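Local coordinates for MMACHC-like protein (Caenorhabditis elegans, PDB 5UJC) that binds cobalamin and probably catalyses the reductive removal of the upper ligand from cyanocobalamin, with a flavin and NADPH, and from alkylcobalamins, with glutathione, at residues E23-H28 / P62-V67; A55-S60 / F184-V189. One frame throughout, in Å; residues are numbered along the deposited sequence.

Contact 1 of 2, residues E23-H28 / P62-V67; sequences EGFESH and PDMFDV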
loop_
_atom_site.group_PDB
_atom_site.type_symbol
_atom_site.label_atom_id
_atom_site.label_comp_id
_atom_site.label_asym_id
_atom_site.label_seq_id
_atom_site.Cartn_x
_atom_site.Cartn_y
_atom_site.Cartn_z
ATOM N N GLU A 23 10.797 9.742 -4.217
ATOM C CA GLU A 23 11.279 8.661 -3.321
ATOM C C GLU A 23 10.265 7.530 -3.209
ATOM O O GLU A 23 10.470 6.579 -2.438
ATOM C CB GLU A 23 11.555 9.208 -1.888
ATOM C CG GLU A 23 12.756 10.178 -1.739
ATOM C CD GLU A 23 14.142 9.542 -2.036
ATOM O OE1 GLU A 23 14.642 8.737 -1.217
ATOM O OE2 GLU A 23 14.775 9.930 -3.046
ATOM N N GLY A 24 9.160 7.635 -3.928
ATOM C CA GLY A 24 8.270 6.528 -4.086
ATOM C C GLY A 24 7.032 6.500 -3.238
ATOM O O GLY A 24 6.486 5.430 -3.024
ATOM N N PHE A 25 6.487 7.678 -2.896
ATOM C CA PHE A 25 5.195 7.742 -2.187
ATOM C C PHE A 25 4.188 8.591 -2.921
ATOM O O PHE A 25 4.558 9.576 -3.571
ATOM C CB PHE A 25 5.405 8.328 -0.784
ATOM C CG PHE A 25 6.301 7.495 0.092
ATOM C CD1 PHE A 25 5.793 6.399 0.775
ATOM C CD2 PHE A 25 7.664 7.797 0.225
ATOM C CE1 PHE A 25 6.619 5.626 1.584
ATOM C CE2 PHE A 25 8.478 7.029 1.019
ATOM C CZ PHE A 25 7.961 5.946 1.707
ATOM N N GLU A 26 2.905 8.258 -2.747
ATOM C CA GLU A 26 1.787 9.096 -3.195
ATOM C C GLU A 26 0.803 9.206 -2.052
ATOM O O GLU A 26 0.639 8.251 -1.298
ATOM C CB GLU A 26 1.001 8.405 -4.327
ATOM C CG GLU A 26 1.660 8.269 -5.630
ATOM C CD GLU A 26 0.679 7.754 -6.719
ATOM O OE1 GLU A 26 -0.509 7.283 -6.410
ATOM O OE2 GLU A 26 1.058 7.810 -7.875
ATOM N N SER A 27 0.057 10.312 -2.001
ATOM C CA SER A 27 -1.051 10.428 -1.065
ATOM C C SER A 27 -2.326 10.817 -1.764
ATOM O O SER A 27 -2.310 11.540 -2.778
ATOM C CB SER A 27 -0.737 11.388 0.089
ATOM O OG SER A 27 -0.802 12.721 -0.301
ATOM N N HIS A 28 -3.447 10.335 -1.201
ATOM C CA HIS A 28 -4.767 10.559 -1.761
ATOM C C HIS A 28 -5.753 10.862 -0.624
ATOM O O HIS A 28 -5.846 10.105 0.345
ATOM C CB HIS A 28 -5.238 9.307 -2.509
ATOM C CG HIS A 28 -4.324 8.897 -3.610
ATOM N ND1 HIS A 28 -4.565 9.204 -4.916
ATOM C CD2 HIS A 28 -3.157 8.214 -3.592
ATOM C CE1 HIS A 28 -3.592 8.715 -5.667
ATOM N NE2 HIS A 28 -2.709 8.140 -4.878
ATOM N N PRO A 62 7.113 2.007 -7.239
ATOM C CA PRO A 62 8.332 1.204 -7.350
ATOM C C PRO A 62 9.575 1.812 -6.690
ATOM O O PRO A 62 10.403 1.074 -6.125
ATOM C CB PRO A 62 8.516 1.069 -8.854
ATOM C CG PRO A 62 7.105 1.072 -9.375
ATOM C CD PRO A 62 6.419 2.108 -8.529
ATOM N N ASP A 63 9.707 3.139 -6.746
ATOM C CA ASP A 63 10.897 3.787 -6.202
ATOM C C ASP A 63 11.000 3.781 -4.657
ATOM O O ASP A 63 12.067 4.038 -4.134
ATOM C CB ASP A 63 11.063 5.207 -6.736
ATOM C CG ASP A 63 11.553 5.241 -8.178
ATOM O OD1 ASP A 63 12.037 4.218 -8.688
ATOM O OD2 ASP A 63 11.510 6.307 -8.777
ATOM N N MET A 64 9.918 3.439 -3.940
ATOM C CA MET A 64 10.037 3.325 -2.490
ATOM C C MET A 64 11.123 2.320 -2.148
ATOM O O MET A 64 12.058 2.621 -1.398
ATOM C CB MET A 64 8.717 2.919 -1.828
ATOM C CG MET A 64 8.787 2.957 -0.304
ATOM S SD MET A 64 7.896 1.616 0.532
ATOM C CE MET A 64 8.852 0.161 0.016
ATOM N N PHE A 65 11.024 1.134 -2.724
ATOM C CA PHE A 65 12.030 0.097 -2.514
ATOM C C PHE A 65 13.329 0.417 -3.293
ATOM O O PHE A 65 14.437 0.324 -2.748
ATOM C CB PHE A 65 11.449 -1.257 -2.934
ATOM C CG PHE A 65 12.400 -2.412 -2.812
ATOM C CD1 PHE A 65 13.281 -2.729 -3.852
ATOM C CD2 PHE A 65 12.399 -3.208 -1.679
ATOM C CE1 PHE A 65 14.089 -3.845 -3.770
ATOM C CE2 PHE A 65 13.249 -4.286 -1.576
ATOM C CZ PHE A 65 14.074 -4.622 -2.637
ATOM N N ASP A 66 13.188 0.729 -4.586
ATOM C CA ASP A 66 14.349 0.805 -5.464
ATOM C C ASP A 66 15.261 2.005 -5.189
ATOM O O ASP A 66 16.434 1.954 -5.516
ATOM C CB ASP A 66 13.926 0.780 -6.932
ATOM C CG ASP A 66 13.353 -0.574 -7.363
ATOM O OD1 ASP A 66 13.844 -1.592 -6.881
ATOM O OD2 ASP A 66 12.449 -0.609 -8.255
ATOM N N VAL A 67 14.698 3.074 -4.638
ATOM C CA VAL A 67 15.446 4.287 -4.382
ATOM C C VAL A 67 15.526 4.579 -2.879
ATOM O O VAL A 67 16.630 4.571 -2.294
ATOM C CB VAL A 67 14.871 5.485 -5.130
ATOM C CG1 VAL A 67 15.660 6.758 -4.807
ATOM C CG2 VAL A 67 14.859 5.225 -6.629
#
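Pro62 turns its ring away from residues 23-28, and its O accepts from Asp66 N within the helix and from Gln245 outside it. At Asp63 the chain meets Gly24: Asp63 CB lies 4.1 Å from Gly24 CA, while the carboxylate leads away from it. Met64 follows, its N 3.5 Å from Gly24 CA. Gly24 has a positive phi (101°), and a side chain on it would run straight into the Met64 amide, so both the conformation and the neighbour call for glycine. Just before it, Glu23 O receives the CA-H of Met64, at 3.3 Å from Met64 CA.

The Met64 side chain leaves with CG anti to the backbone N and bends at its next two torsions. Its CG rests 3.7 Å from Phe25 CZ, and SD stands obliquely to the ring, 5.2 Å from its centroid, in a Met-aromatic contact. Leu98 of helix 93-109 packs on both side chains. Across the wider pi-type turn at 64-67, Val67 N still reaches Asp63 O at 2.8 Å. Val67 CG1, anti to its backbone N, meets Glu23 OE2 at 3.7 Å, the two side chains crossing at about a right angle. A bend at chi2 (-65°) brings that carboxylate back toward the helix, where Lys71 supplies its salt bridge. The arrangement is a strand-to-helix junction: a glycine at the entry to edge strand 25-31 lets the backbone press directly against helix 62-80, with the Met64-Phe25 Met-aromatic pair beside it.

Contact 2 of 2, residues A55-S60 / F184-V189; sequences ALLILS and FAFRSV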
loop_
_atom_site.group_PDB
_atom_site.type_symbol
_atom_site.label_atom_id
_atom_site.label_comp_id
_atom_site.label_asym_id
_atom_site.label_seq_id
_atom_site.Cartn_x
_atom_site.Cartn_y
_atom_site.Cartn_z
ATOM N N ALA A 55 -9.179 12.026 5.798
ATOM C CA ALA A 55 -8.148 10.995 5.830
ATOM C C ALA A 55 -7.237 11.136 4.616
ATOM O O ALA A 55 -7.659 11.623 3.552
ATOM C CB ALA A 55 -8.781 9.616 5.852
ATOM N N LEU A 56 -5.997 10.650 4.776
ATOM C CA LEU A 56 -5.021 10.545 3.680
ATOM C C LEU A 56 -4.538 9.123 3.570
ATOM O O LEU A 56 -4.019 8.561 4.527
ATOM C CB LEU A 56 -3.813 11.464 3.895
ATOM C CG LEU A 56 -4.058 12.954 3.745
ATOM C CD1 LEU A 56 -2.792 13.702 4.174
ATOM C CD2 LEU A 56 -4.399 13.299 2.305
ATOM N N LEU A 57 -4.685 8.569 2.381
ATOM C CA LEU A 57 -4.119 7.279 2.039
ATOM C C LEU A 57 -2.728 7.488 1.447
ATOM O O LEU A 57 -2.590 8.180 0.459
ATOM C CB LEU A 57 -5.029 6.592 1.016
ATOM C CG LEU A 57 -4.532 5.281 0.419
ATOM C CD1 LEU A 57 -4.400 4.205 1.486
ATOM C CD2 LEU A 57 -5.437 4.830 -0.714
ATOM N N ILE A 58 -1.746 6.782 2.002
ATOM C CA ILE A 58 -0.363 6.828 1.531
ATOM C C ILE A 58 -0.046 5.478 0.893
ATOM O O ILE A 58 -0.258 4.414 1.511
ATOM C CB ILE A 58 0.631 7.088 2.686
ATOM C CG1 ILE A 58 0.317 8.457 3.370
ATOM C CG2 ILE A 58 2.040 7.038 2.160
ATOM C CD1 ILE A 58 1.056 8.710 4.674
ATOM N N LEU A 59 0.394 5.513 -0.357
ATOM C CA LEU A 59 0.835 4.299 -1.033
ATOM C C LEU A 59 2.256 4.441 -1.506
ATOM O O LEU A 59 2.785 5.575 -1.613
ATOM C CB LEU A 59 -0.106 3.915 -2.143
ATOM C CG LEU A 59 -0.344 4.821 -3.296
ATOM C CD1 LEU A 59 0.776 4.677 -4.313
ATOM C CD2 LEU A 59 -1.690 4.506 -3.975
ATOM N N SER A 60 2.913 3.309 -1.694
ATOM C CA SER A 60 4.266 3.284 -2.249
ATOM C C SER A 60 4.255 2.846 -3.697
ATOM O O SER A 60 3.475 1.983 -4.093
ATOM C CB SER A 60 5.156 2.358 -1.418
ATOM O OG SER A 60 4.622 1.057 -1.312
ATOM N N PHE A 184 2.878 -1.525 -6.946
ATOM C CA PHE A 184 2.711 -0.540 -5.891
ATOM C C PHE A 184 2.167 -1.279 -4.663
ATOM O O PHE A 184 1.777 -2.451 -4.768
ATOM C CB PHE A 184 1.712 0.576 -6.322
ATOM C CG PHE A 184 0.257 0.195 -6.150
ATOM C CD1 PHE A 184 -0.390 -0.630 -7.069
ATOM C CD2 PHE A 184 -0.461 0.655 -5.069
ATOM C CE1 PHE A 184 -1.718 -1.008 -6.872
ATOM C CE2 PHE A 184 -1.788 0.269 -4.861
ATOM C CZ PHE A 184 -2.417 -0.555 -5.774
ATOM N N ALA A 185 2.108 -0.589 -3.519
ATOM C CA ALA A 185 1.445 -1.127 -2.350
ATOM C C ALA A 185 0.795 -0.036 -1.554
ATOM O O ALA A 185 1.275 1.091 -1.526
ATOM C CB ALA A 185 2.442 -1.877 -1.480
ATOM N N PHE A 186 -0.283 -0.384 -0.858
ATOM C CA PHE A 186 -0.848 0.529 0.130
ATOM C C PHE A 186 0.006 0.463 1.397
ATOM O O PHE A 186 0.515 -0.580 1.736
ATOM C CB PHE A 186 -2.284 0.156 0.429
ATOM C CG PHE A 186 -3.175 0.214 -0.771
ATOM C CD1 PHE A 186 -3.540 1.447 -1.315
ATOM C CD2 PHE A 186 -3.606 -0.948 -1.407
ATOM C CE1 PHE A 186 -4.382 1.499 -2.425
ATOM C CE2 PHE A 186 -4.464 -0.885 -2.500
ATOM C CZ PHE A 186 -4.836 0.314 -3.006
ATOM N N ARG A 187 0.203 1.590 2.056
ATOM C CA ARG A 187 1.079 1.614 3.237
ATOM C C ARG A 187 0.368 2.081 4.500
ATOM O O ARG A 187 0.420 1.391 5.526
ATOM C CB ARG A 187 2.357 2.448 2.976
ATOM C CG ARG A 187 3.247 1.832 1.894
ATOM C CD ARG A 187 3.786 0.470 2.304
ATOM N NE ARG A 187 4.617 -0.145 1.274
ATOM C CZ ARG A 187 5.019 -1.401 1.317
ATOM N NH1 ARG A 187 4.815 -2.138 2.419
ATOM N NH2 ARG A 187 5.655 -1.932 0.276
ATOM N N SER A 188 -0.211 3.273 4.481
ATOM C CA SER A 188 -0.763 3.846 5.705
ATOM C C SER A 188 -1.942 4.741 5.402
ATOM O O SER A 188 -2.070 5.280 4.305
ATOM C CB SER A 188 0.302 4.669 6.491
ATOM O OG SER A 188 1.443 3.900 6.806
ATOM N N VAL A 189 -2.808 4.902 6.392
ATOM C CA VAL A 189 -3.825 5.915 6.361
ATOM C C VAL A 189 -3.667 6.804 7.584
ATOM O O VAL A 189 -3.508 6.316 8.703
ATOM C CB VAL A 189 -5.242 5.302 6.342
ATOM C CG1 VAL A 189 -6.294 6.362 6.636
ATOM C CG2 VAL A 189 -5.529 4.618 4.999
HETATM O O HOH W 1 5.871 -0.974 -2.623
#
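A classic beta bulge interrupts the antiparallel pairing of strands 53-60 and 185-196 at the centre of the sheet. Arg187 and Ser188 both face Ile58, whose O accepts twice, from Arg187 N at 2.9 Å and from Ser188 N at 3.2 Å. Ile58 N answers with a nearly straight bond to Ser188 O (2.8 Å, 169°). Past the bulge, Ser60 and Ala185 form the next hydrogen-bonded pair, Ser60 N donating to Ala185 O at 2.8 Å.

The extra residue swings the Arg187 side chain toward Ser60. Bent at chi2, it brings NE within 2.9 Å of Ser60 OG, which lies close to the guanidinium plane, and a water bridges the same OG to Arg187 NH2. Ala185 CB sits against one guanidinium face, and NH1 hydrogen-bonds a tartrate probably from the crystallisation liquor. An alanine in place of Arg187 would lose the NE bond to Ser60 OG and the guanidinium end of the water bridge, and would probably loosen this polar corner of the bulge.

On the sheet face of Leu57, Leu59, Phe186 and Val189, the two Leu57 methyls divide their partners: CD1 meets Val189 CG2 at 3.7 Å, while CD2 touches Phe186 CE1 at 3.9 Å. Phe184 presents its edge to the Phe186 ring, its CE2 lying 3.5 Å above that plane. Phe184, Ala185 and Phe186 belong to the methylcobalamin pocket, and Phe186 O hydrogen-bonds N29 of the bound methylcobalamin.

The centres of the two contacts lie about 10 Å apart, and both reach the same four-stranded antiparallel sheet. Along the chain their segments alternate, in the order 23-28, 55-60, 62-67, 184-189. Strand 25-31 of contact 1 lies beside strand 53-60 of contact 2, joined to it by probable hydrogen bonds from Leu57 N to His28 O (2.8 Å) and from Leu59 N to Glu26 O (2.9 Å). Strand 53-60 runs on almost directly into helix 62-80, so one short connection leads from the sheet centre to the helix of contact 1. Contact 2 borders the bound methylcobalamin, whereas the nearest atoms of the Met64 side chain and this ligand are about 9 Å apart.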